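Local coordinates for Lin1840 protein (Listeria innocua serovar 6a, PDB 4ZOE) that probably hydrolyses terminal, non-reducing beta-D-glucosyl residues to release beta-D-glucose, as a family 3 beta-glucosidase involved in beta-1,2-glucan metabolism, at residues G548-S553 and F598-S603; N566-G571 and S654-E659; Y645-T650 and L700-V705. The protein carries 1 engineered substitution. All coordinates share one frame; numbering follows the deposited sequence.

Contact 1: G548-S553 and F598-S603; sequences GKLSMS and FGYGKS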
loop_
_atom_site.group_PDB
_atom_site.type_symbol
_atom_site.label_atom_id
_atom_site.label_comp_id
_atom_site.label_asym_id
_atom_site.label_seq_id
_atom_site.Cartn_x
_atom_site.Cartn_y
_atom_site.Cartn_z
ATOM N N GLY A 548 -19.744 9.612 -20.049
ATOM C CA GLY A 548 -18.613 8.953 -19.443
ATOM C C GLY A 548 -18.910 8.532 -18.042
ATOM O O GLY A 548 -19.749 9.079 -17.410
ATOM N N LYS A 549 -18.188 7.516 -17.582
ATOM C CA LYS A 549 -18.372 6.967 -16.233
ATOM C C LYS A 549 -16.942 6.799 -15.704
ATOM O O LYS A 549 -16.022 6.489 -16.470
ATOM C CB LYS A 549 -18.994 5.572 -16.273
ATOM C CG LYS A 549 -20.337 5.464 -16.924
ATOM C CD LYS A 549 -21.450 6.255 -16.211
ATOM C CE LYS A 549 -22.819 5.751 -16.689
ATOM N NZ LYS A 549 -23.963 6.495 -16.095
ATOM N N LEU A 550 -16.765 6.956 -14.394
ATOM C CA LEU A 550 -15.466 6.848 -13.841
ATOM C C LEU A 550 -14.925 5.466 -13.978
ATOM O O LEU A 550 -15.542 4.537 -13.595
ATOM C CB LEU A 550 -15.423 7.342 -12.372
ATOM C CG LEU A 550 -15.696 8.802 -12.091
ATOM C CD1 LEU A 550 -15.659 8.966 -10.579
ATOM C CD2 LEU A 550 -14.701 9.708 -12.706
ATOM N N SER A 551 -13.696 5.379 -14.520
ATOM C CA SER A 551 -12.976 4.098 -14.486
ATOM C C SER A 551 -11.943 3.942 -13.390
ATOM O O SER A 551 -11.284 2.847 -13.256
ATOM C CB SER A 551 -12.416 3.812 -15.830
ATOM O OG SER A 551 -11.441 4.687 -16.038
ATOM N N MET A 552 -11.817 5.002 -12.566
ATOM C CA MET A 552 -11.016 4.931 -11.384
ATOM C C MET A 552 -11.710 5.720 -10.275
ATOM O O MET A 552 -12.250 6.813 -10.542
ATOM C CB MET A 552 -9.662 5.468 -11.651
ATOM C CG MET A 552 -8.616 5.081 -10.630
ATOM S SD MET A 552 -6.994 5.628 -11.142
ATOM C CE MET A 552 -6.089 4.749 -9.836
ATOM N N SER A 553 -11.672 5.214 -9.056
ATOM C CA SER A 553 -12.248 5.837 -7.883
ATOM C C SER A 553 -11.631 7.185 -7.523
ATOM O O SER A 553 -10.428 7.381 -7.718
ATOM C CB SER A 553 -12.037 4.880 -6.711
ATOM O OG SER A 553 -12.858 3.753 -6.892
ATOM N N PHE A 598 -16.371 3.876 -8.888
ATOM C CA PHE A 598 -16.191 3.279 -10.240
ATOM C C PHE A 598 -17.593 3.258 -10.937
ATOM O O PHE A 598 -18.597 2.897 -10.348
ATOM C CB PHE A 598 -15.602 1.891 -10.119
ATOM C CG PHE A 598 -15.390 1.184 -11.417
ATOM C CD1 PHE A 598 -14.211 1.324 -12.118
ATOM C CD2 PHE A 598 -16.345 0.281 -11.890
ATOM C CE1 PHE A 598 -14.043 0.654 -13.288
ATOM C CE2 PHE A 598 -16.177 -0.370 -13.075
ATOM C CZ PHE A 598 -15.055 -0.158 -13.797
ATOM N N GLY A 599 -17.613 3.533 -12.197
ATOM C CA GLY A 599 -18.848 3.380 -12.975
ATOM C C GLY A 599 -19.850 4.495 -12.816
ATOM O O GLY A 599 -20.893 4.448 -13.459
ATOM N N TYR A 600 -19.507 5.550 -12.060
ATOM C CA TYR A 600 -20.380 6.720 -11.901
ATOM C C TYR A 600 -20.133 7.825 -12.947
ATOM O O TYR A 600 -19.050 8.195 -13.234
ATOM C CB TYR A 600 -20.107 7.323 -10.522
ATOM C CG TYR A 600 -20.776 8.670 -10.277
ATOM C CD1 TYR A 600 -22.116 8.745 -9.934
ATOM C CD2 TYR A 600 -20.031 9.852 -10.310
ATOM C CE1 TYR A 600 -22.734 9.988 -9.722
ATOM C CE2 TYR A 600 -20.629 11.105 -10.072
ATOM C CZ TYR A 600 -21.989 11.131 -9.795
ATOM O OH TYR A 600 -22.594 12.313 -9.539
ATOM N N GLY A 601 -21.233 8.420 -13.408
ATOM C CA GLY A 601 -21.210 9.606 -14.242
ATOM C C GLY A 601 -22.664 9.988 -14.476
ATOM O O GLY A 601 -23.558 9.155 -14.520
ATOM N N LYS A 602 -22.880 11.272 -14.630
ATOM C CA LYS A 602 -24.219 11.812 -14.872
ATOM C C LYS A 602 -24.542 11.962 -16.349
ATOM O O LYS A 602 -23.703 11.734 -17.290
ATOM C CB LYS A 602 -24.410 13.161 -14.103
ATOM C CG LYS A 602 -24.245 12.993 -12.614
ATOM C CD LYS A 602 -24.408 14.335 -11.914
ATOM C CE LYS A 602 -25.810 14.944 -12.098
ATOM N NZ LYS A 602 -26.928 14.087 -11.584
ATOM N N SER A 603 -25.802 12.352 -16.550
ATOM C CA SER A 603 -26.277 12.596 -17.924
ATOM C C SER A 603 -27.330 13.754 -17.903
ATOM O O SER A 603 -27.923 14.083 -16.863
ATOM C CB SER A 603 -26.837 11.269 -18.499
ATOM O OG SER A 603 -27.620 11.469 -19.691
HETATM O O HOH W 1 -20.843 11.665 -17.640
HETATM O O HOH W 2 -23.649 6.250 -13.050
HETATM O O HOH W 3 -24.166 8.965 -17.744
HETATM O O HOH W 4 -15.380 2.742 -6.437
#
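Leu550 is held through both its backbone N and its backbone O, by Tyr600 O and Gly599 N. Gly599 N gives a nearly straight bond to Leu550 O (2.7 Å, 170° at the hydrogen). Leu550 N returns one to Tyr600 O (2.8 Å). The same Tyr600 oxygen also receives a CH...O contact from Lys549 CA, and Gly601 CA makes a very straight one to Gly548 O (3.5 Å). At Gly601 the missing side chain matters, since a CB would run into Gly548 O.

Charge enters through Lys549, whose NZ forms a salt bridge with Glu640 on strand 638-648. Its chain, bent at chi2 (-63°), runs alongside Gly599 O, with CD 3.3 Å from that oxygen. Gly601 O, 3.1 Å from Lys549 NZ, and two waters share the remaining protons. Gly599 O for its part takes a hydrogen bond from Gln643 of that strand.

Aromatic contacts flank the paired backbones. Phe598, whose CG stands anti to the backbone N (chi1 179°), has Leu550 O over one face and Ser551 O in plane at its edge, 3.5 Å from CD1; the ring also stacks with Tyr565. At the other aromatic, Leu550 CD1 reaches the edge of the Tyr600 ring at CD2 (4.5 Å), while Tyr600 OH is hydrogen-bonded to Leu378 O. A water spans Ser553 OG and Phe598 N.

Segment 548-553 also bonds to the N-terminal domain, Ser551 OG to Thr154 O and Ser553 N to Glu156. This pairing of two irregular segments, between strands 376-380 and 638-648, thus lies where parts of all three domains of a family 3 glycoside hydrolase meet.

Contact 2: N566-G571 and S654-E659; sequences NHLRTG and SRPVKE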
loop_
_atom_site.group_PDB
_atom_site.type_symbol
_atom_site.label_atom_id
_atom_site.label_comp_id
_atom_site.label_asym_id
_atom_site.label_seq_id
_atom_site.Cartn_x
_atom_site.Cartn_y
_atom_site.Cartn_z
ATOM N N ASN A 566 -13.700 -2.952 -6.175
ATOM C CA ASN A 566 -13.644 -4.421 -6.141
ATOM C C ASN A 566 -12.834 -4.887 -4.970
ATOM O O ASN A 566 -11.827 -5.613 -5.062
ATOM C CB ASN A 566 -13.192 -5.006 -7.491
ATOM C CG ASN A 566 -11.868 -4.509 -7.943
ATOM O OD1 ASN A 566 -11.467 -3.360 -7.665
ATOM N ND2 ASN A 566 -11.194 -5.357 -8.754
ATOM N N HIS A 567 -13.301 -4.491 -3.799
ATOM C CA HIS A 567 -12.569 -4.749 -2.565
ATOM C C HIS A 567 -13.166 -5.922 -1.793
ATOM O O HIS A 567 -14.322 -6.329 -2.043
ATOM C CB HIS A 567 -12.574 -3.471 -1.719
ATOM C CG HIS A 567 -13.932 -3.028 -1.330
ATOM N ND1 HIS A 567 -14.591 -3.581 -0.250
ATOM C CD2 HIS A 567 -14.784 -2.106 -1.861
ATOM C CE1 HIS A 567 -15.798 -3.038 -0.139
ATOM N NE2 HIS A 567 -15.946 -2.153 -1.098
ATOM N N LEU A 568 -12.400 -6.412 -0.831
ATOM C CA LEU A 568 -12.828 -7.551 -0.055
ATOM C C LEU A 568 -13.693 -7.015 1.038
ATOM O O LEU A 568 -13.639 -5.832 1.418
ATOM C CB LEU A 568 -11.641 -8.315 0.499
ATOM C CG LEU A 568 -10.643 -8.845 -0.591
ATOM C CD1 LEU A 568 -9.620 -9.653 0.252
ATOM C CD2 LEU A 568 -11.310 -9.601 -1.719
ATOM N N ARG A 569 -14.448 -7.908 1.605
ATOM C CA ARG A 569 -15.364 -7.505 2.624
ATOM C C ARG A 569 -14.806 -7.198 4.001
ATOM O O ARG A 569 -15.436 -6.434 4.730
ATOM C CB ARG A 569 -16.430 -8.581 2.663
ATOM C CG ARG A 569 -17.649 -8.274 3.484
ATOM C CD ARG A 569 -18.869 -8.956 2.826
ATOM N NE ARG A 569 -20.067 -8.501 3.470
ATOM C CZ ARG A 569 -20.614 -9.048 4.550
ATOM N NH1 ARG A 569 -20.079 -10.070 5.178
ATOM N NH2 ARG A 569 -21.696 -8.494 5.064
ATOM N N THR A 570 -13.712 -7.881 4.397
ATOM C CA THR A 570 -13.186 -7.952 5.725
ATOM C C THR A 570 -14.085 -8.792 6.661
ATOM O O THR A 570 -15.198 -9.194 6.315
ATOM C CB THR A 570 -12.864 -6.573 6.428
ATOM O OG1 THR A 570 -14.015 -6.075 7.073
ATOM C CG2 THR A 570 -12.272 -5.463 5.448
ATOM N N GLY A 571 -13.533 -9.020 7.841
ATOM C CA GLY A 571 -14.257 -9.712 8.919
ATOM C C GLY A 571 -15.263 -8.866 9.627
ATOM O O GLY A 571 -16.137 -9.445 10.324
ATOM N N SER A 654 -11.223 -15.162 -0.077
ATOM C CA SER A 654 -12.212 -14.117 0.205
ATOM C C SER A 654 -12.297 -13.372 -1.125
ATOM O O SER A 654 -11.274 -12.955 -1.581
ATOM C CB SER A 654 -11.713 -13.219 1.403
ATOM O OG SER A 654 -12.607 -12.145 1.656
ATOM N N ARG A 655 -13.488 -13.213 -1.766
ATOM C CA ARG A 655 -13.584 -12.649 -3.104
ATOM C C ARG A 655 -14.139 -11.256 -2.981
ATOM O O ARG A 655 -14.844 -10.937 -2.018
ATOM C CB ARG A 655 -14.511 -13.500 -4.027
ATOM C CG ARG A 655 -14.046 -14.954 -4.100
ATOM C CD ARG A 655 -13.074 -15.209 -5.274
ATOM N NE ARG A 655 -13.719 -14.895 -6.478
ATOM C CZ ARG A 655 -13.391 -13.977 -7.403
ATOM N NH1 ARG A 655 -12.393 -13.099 -7.357
ATOM N NH2 ARG A 655 -14.209 -13.883 -8.376
ATOM N N PRO A 656 -13.883 -10.455 -3.959
ATOM C CA PRO A 656 -14.387 -9.064 -3.956
ATOM C C PRO A 656 -15.868 -8.952 -3.900
ATOM O O PRO A 656 -16.605 -9.881 -4.291
ATOM C CB PRO A 656 -13.893 -8.465 -5.249
ATOM C CG PRO A 656 -13.091 -9.563 -5.902
ATOM C CD PRO A 656 -13.127 -10.809 -5.149
ATOM N N VAL A 657 -16.328 -7.860 -3.331
ATOM C CA VAL A 657 -17.806 -7.678 -3.125
ATOM C C VAL A 657 -18.591 -7.536 -4.427
ATOM O O VAL A 657 -19.768 -7.861 -4.463
ATOM C CB VAL A 657 -18.146 -6.468 -2.233
ATOM C CG1 VAL A 657 -17.644 -6.719 -0.809
ATOM C CG2 VAL A 657 -17.624 -5.179 -2.817
ATOM N N LYS A 658 -17.897 -7.046 -5.452
ATOM C CA LYS A 658 -18.318 -7.017 -6.841
ATOM C C LYS A 658 -17.092 -7.048 -7.741
ATOM O O LYS A 658 -16.008 -6.514 -7.426
ATOM C CB LYS A 658 -18.973 -5.647 -7.263
ATOM C CG LYS A 658 -20.187 -5.283 -6.595
ATOM C CD LYS A 658 -20.745 -4.000 -7.132
ATOM C CE LYS A 658 -22.119 -3.782 -6.658
ATOM N NZ LYS A 658 -22.267 -3.627 -5.207
ATOM N N GLU A 659 -17.318 -7.587 -8.936
ATOM C CA GLU A 659 -16.396 -7.403 -10.060
ATOM C C GLU A 659 -17.162 -7.202 -11.339
ATOM O O GLU A 659 -18.163 -7.923 -11.597
ATOM C CB GLU A 659 -15.578 -8.677 -10.201
ATOM C CG GLU A 659 -14.653 -9.106 -9.069
ATOM C CD GLU A 659 -13.911 -10.412 -9.410
ATOM O OE1 GLU A 659 -14.525 -11.437 -9.822
ATOM O OE2 GLU A 659 -12.697 -10.467 -9.276
HETATM O O HOH W 5 -11.089 -8.368 -8.812
HETATM O O HOH W 6 -14.443 -10.539 0.598
HETATM O O HOH W 7 -12.081 -10.183 3.552
#
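Leu568 and Pro656 bring a loop of the family 3 C-terminal domain against the connection leading into strand 659-668 of the fibronectin type III-like domain, a loop-to-loop junction between the two. Followed outward, the leucine meets Ser654 first: CB lies 4.1 Å from Ser654 OG. Chi1 (-58°) places CG beside the backbone N, and from there CD2 is the branch that reaches the 654-656 backbone. CD1 stays near Ser654, about equally distant from its O and OG, whereas CD2 lies closer to Ser654 O (3.4 Å), packs on the Arg655 carbonyl carbon and touches the proline ring at Pro656 CD (4.1 Å).

Beside it, Val657 N donates to His567 O (2.8 Å), the one direct hydrogen bond between the segments. Val657 CG2 sits over one face of the His567 ring, 4.0 Å from its centroid and offset toward the rim, in a CH-pi contact. The ring's rotation is fixed by ND1, which donates almost straight to Leu568 O (172°) with that oxygen in the ring plane. Asn566 CB rests 3.2 Å from Lys658 O, a buried oxygen with no polar partner in the model.

Waters add further links. One accepts from Arg569 N and donates to Ser654 OG and Arg655 O; another joins Thr570 N to the same hydroxyl, which is also hydrogen-bonded to His280 of the second subunit. Arg569 NH1 reaches Asn279 of that subunit.

Arg655 grips Glu659 end-on, NH2 to OE1 and NH1 to OE2, both oxygens met from above the carboxylate plane; OE1 also pairs with Lys661. A water bridges Glu659 OE2 and Asn566 ND2, accepting from the latter (3.0 Å).

Contact 3: Y645-T650 and L700-V705; sequences YLQDVT and LHRVFV. With MG (magnesium ion), chain C.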
loop_
_atom_site.group_PDB
_atom_site.type_symbol
_atom_site.label_atom_id
_atom_site.label_comp_id
_atom_site.label_asym_id
_atom_site.label_seq_id
_atom_site.Cartn_x
_atom_site.Cartn_y
_atom_site.Cartn_z
ATOM N N TYR A 645 -22.177 -6.704 -12.816
ATOM C CA TYR A 645 -21.206 -7.204 -11.878
ATOM C C TYR A 645 -21.605 -8.550 -11.304
ATOM O O TYR A 645 -22.790 -8.891 -11.228
ATOM C CB TYR A 645 -21.038 -6.188 -10.735
ATOM C CG TYR A 645 -20.642 -4.795 -11.126
ATOM C CD1 TYR A 645 -21.565 -3.888 -11.576
ATOM C CD2 TYR A 645 -19.335 -4.377 -10.963
ATOM C CE1 TYR A 645 -21.219 -2.599 -11.906
ATOM C CE2 TYR A 645 -18.926 -3.110 -11.336
ATOM C CZ TYR A 645 -19.875 -2.214 -11.815
ATOM O OH TYR A 645 -19.542 -0.954 -12.106
ATOM N N LEU A 646 -20.612 -9.327 -10.916
ATOM C CA LEU A 646 -20.808 -10.580 -10.248
ATOM C C LEU A 646 -20.068 -10.572 -8.883
ATOM O O LEU A 646 -18.995 -9.964 -8.749
ATOM C CB LEU A 646 -20.187 -11.690 -11.052
ATOM C CG LEU A 646 -21.010 -12.575 -11.972
ATOM C CD1 LEU A 646 -20.241 -13.897 -12.212
ATOM C CD2 LEU A 646 -22.436 -12.818 -11.511
ATOM N N GLN A 647 -20.648 -11.215 -7.887
ATOM C CA GLN A 647 -20.058 -11.480 -6.624
ATOM C C GLN A 647 -20.137 -12.969 -6.307
ATOM O O GLN A 647 -21.181 -13.598 -6.527
ATOM C CB GLN A 647 -20.830 -10.759 -5.516
ATOM C CG GLN A 647 -20.231 -11.002 -4.140
ATOM C CD GLN A 647 -21.044 -10.381 -2.990
ATOM O OE1 GLN A 647 -22.184 -9.926 -3.153
ATOM N NE2 GLN A 647 -20.433 -10.364 -1.818
ATOM N N ASP A 648 -19.022 -13.523 -5.799
ATOM C CA ASP A 648 -18.954 -14.845 -5.318
ATOM C C ASP A 648 -19.112 -14.760 -3.806
ATOM O O ASP A 648 -18.198 -14.375 -3.129
ATOM C CB ASP A 648 -17.640 -15.474 -5.739
ATOM C CG ASP A 648 -17.567 -16.971 -5.485
ATOM O OD1 ASP A 648 -18.405 -17.584 -4.818
ATOM O OD2 ASP A 648 -16.582 -17.559 -5.916
ATOM N N VAL A 649 -20.257 -15.140 -3.279
ATOM C CA VAL A 649 -20.570 -14.876 -1.859
ATOM C C VAL A 649 -19.685 -15.573 -0.850
ATOM O O VAL A 649 -19.276 -14.942 0.116
ATOM C CB VAL A 649 -22.059 -15.092 -1.571
ATOM C CG1 VAL A 649 -22.323 -14.893 -0.131
ATOM C CG2 VAL A 649 -22.860 -14.136 -2.451
ATOM N N THR A 650 -19.407 -16.865 -1.072
ATOM C CA THR A 650 -18.575 -17.721 -0.218
ATOM C C THR A 650 -17.624 -18.489 -1.088
ATOM O O THR A 650 -18.016 -19.040 -2.102
ATOM C CB THR A 650 -19.457 -18.659 0.576
ATOM O OG1 THR A 650 -20.523 -17.891 1.169
ATOM C CG2 THR A 650 -18.675 -19.461 1.623
ATOM N N LEU A 700 -23.439 -19.856 -4.131
ATOM C CA LEU A 700 -24.252 -18.663 -4.387
ATOM C C LEU A 700 -23.410 -17.551 -5.007
ATOM O O LEU A 700 -22.376 -17.225 -4.435
ATOM C CB LEU A 700 -24.831 -18.153 -3.046
ATOM C CG LEU A 700 -25.768 -16.947 -3.130
ATOM C CD1 LEU A 700 -27.039 -17.267 -3.919
ATOM C CD2 LEU A 700 -26.189 -16.367 -1.779
ATOM N N HIS A 701 -23.883 -16.975 -6.126
ATOM C CA HIS A 701 -23.401 -15.730 -6.686
ATOM C C HIS A 701 -24.498 -14.661 -6.690
ATOM O O HIS A 701 -25.727 -14.953 -6.780
ATOM C CB HIS A 701 -22.884 -15.983 -8.132
ATOM C CG HIS A 701 -21.664 -16.831 -8.155
ATOM N ND1 HIS A 701 -20.395 -16.339 -8.364
ATOM C CD2 HIS A 701 -21.517 -18.144 -7.896
ATOM C CE1 HIS A 701 -19.522 -17.315 -8.194
ATOM N NE2 HIS A 701 -20.185 -18.435 -7.982
ATOM N N ARG A 702 -24.099 -13.407 -6.555
ATOM C CA ARG A 702 -25.008 -12.314 -6.818
ATOM C C ARG A 702 -24.669 -11.678 -8.077
ATOM O O ARG A 702 -23.549 -11.558 -8.373
ATOM C CB ARG A 702 -24.996 -11.291 -5.719
ATOM C CG ARG A 702 -25.482 -11.885 -4.419
ATOM C CD ARG A 702 -25.427 -10.795 -3.379
ATOM N NE ARG A 702 -25.797 -11.412 -2.111
ATOM C CZ ARG A 702 -25.033 -11.514 -1.005
ATOM N NH1 ARG A 702 -23.820 -11.007 -0.954
ATOM N NH2 ARG A 702 -25.497 -12.147 0.062
ATOM N N VAL A 703 -25.679 -11.272 -8.819
ATOM C CA VAL A 703 -25.544 -10.599 -10.069
ATOM C C VAL A 703 -26.127 -9.217 -9.880
ATOM O O VAL A 703 -27.201 -9.083 -9.309
ATOM C CB VAL A 703 -26.359 -11.327 -11.215
ATOM C CG1 VAL A 703 -26.099 -10.687 -12.611
ATOM C CG2 VAL A 703 -25.940 -12.758 -11.340
ATOM N N PHE A 704 -25.424 -8.170 -10.373
ATOM C CA PHE A 704 -25.780 -6.772 -10.162
ATOM C C PHE A 704 -25.894 -6.138 -11.505
ATOM O O PHE A 704 -24.959 -6.202 -12.313
ATOM C CB PHE A 704 -24.715 -5.974 -9.311
ATOM C CG PHE A 704 -24.383 -6.591 -7.980
ATOM C CD1 PHE A 704 -23.436 -7.546 -7.875
ATOM C CD2 PHE A 704 -25.020 -6.167 -6.831
ATOM C CE1 PHE A 704 -23.098 -8.082 -6.681
ATOM C CE2 PHE A 704 -24.684 -6.676 -5.612
ATOM C CZ PHE A 704 -23.740 -7.685 -5.511
ATOM N N VAL A 705 -27.052 -5.538 -11.791
ATOM C CA VAL A 705 -27.219 -4.862 -13.014
ATOM C C VAL A 705 -27.579 -3.373 -12.821
ATOM O O VAL A 705 -28.514 -3.021 -12.144
ATOM C CB VAL A 705 -28.375 -5.523 -13.806
ATOM C CG1 VAL A 705 -28.491 -4.826 -15.163
ATOM C CG2 VAL A 705 -28.115 -6.973 -13.956
HETATM MG MG MG C . -18.643 -19.426 -4.097
HETATM O O HOH W 8 -21.747 -10.741 1.190
HETATM O O HOH W 9 -16.729 -19.952 -4.815
HETATM O O HOH W 10 -20.612 -18.666 -3.229
HETATM O O HOH W 11 -18.821 -21.268 -3.183
HETATM O O HOH W 12 -19.569 -20.074 -5.853
#
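Asp648 and His701 meet beside the magnesium ion: Asp648 CG lies 3.4 Å from His701 CE1, carboxylate and ring planes 26° apart. Asp648 OD1 binds the metal at 2.0 Å and Thr650 O at 2.1 Å, and four waters complete six ligands. One of these donates to Leu700 O and accepts from Thr650 N, tying the ion to the partner strand.

Asp648 CG stands anti to the backbone N (chi1 -170°), which helps set the carboxylate toward the ion. Its non-ligating OD2 is hydrogen-bonded to a metal-bound water and has a long, weak ion pair with Arg655. Val649 N donates to the same Leu700 O.

One layer further from the ion, Arg702 NH1 donates to Gln647 OE1 (2.9 Å) in the guanidinium plane but above the amide carbonyl plane. Val649 CG2 sits over one guanidinium face, offset toward the rim, 3.6 Å from Arg702 NH1. Phe704 turns its edge to Gln647 CB.

Paired backbone bonds at Gln647-Arg702 and Tyr645-Phe704 hold the register, while Leu646 CD2 packs on Val703 CG2 (3.5 Å). It is an antiparallel strand pair of a fibronectin type III-like beta-sandwich, with a magnesium site at the strand end.

Overall arrangement
Contacts 1 and 3 are buried, whereas contact 2 is only partly so. Contacts 2 and 3 both touch the second subunit, contact 2 with hydrogen bonds and contact 3 by packing. Contact 1 belongs to the C-terminal domain, contact 3 to the fibronectin type III-like domain, and contact 2 joins the two. Their chemistry follows: irregular backbone pairing and a lysine in contact 1, water bridges and a single direct hydrogen bond in contact 2, regular strand bonding and a metal in contact 3. Contact 3 touches both others: Tyr645 OH, hydrogen-bonded to Gln643, lies against Phe598 CD2, and Glu659 O probably accepts from Leu646 N, continuing the sheet. Contacts 1 and 2 do not touch.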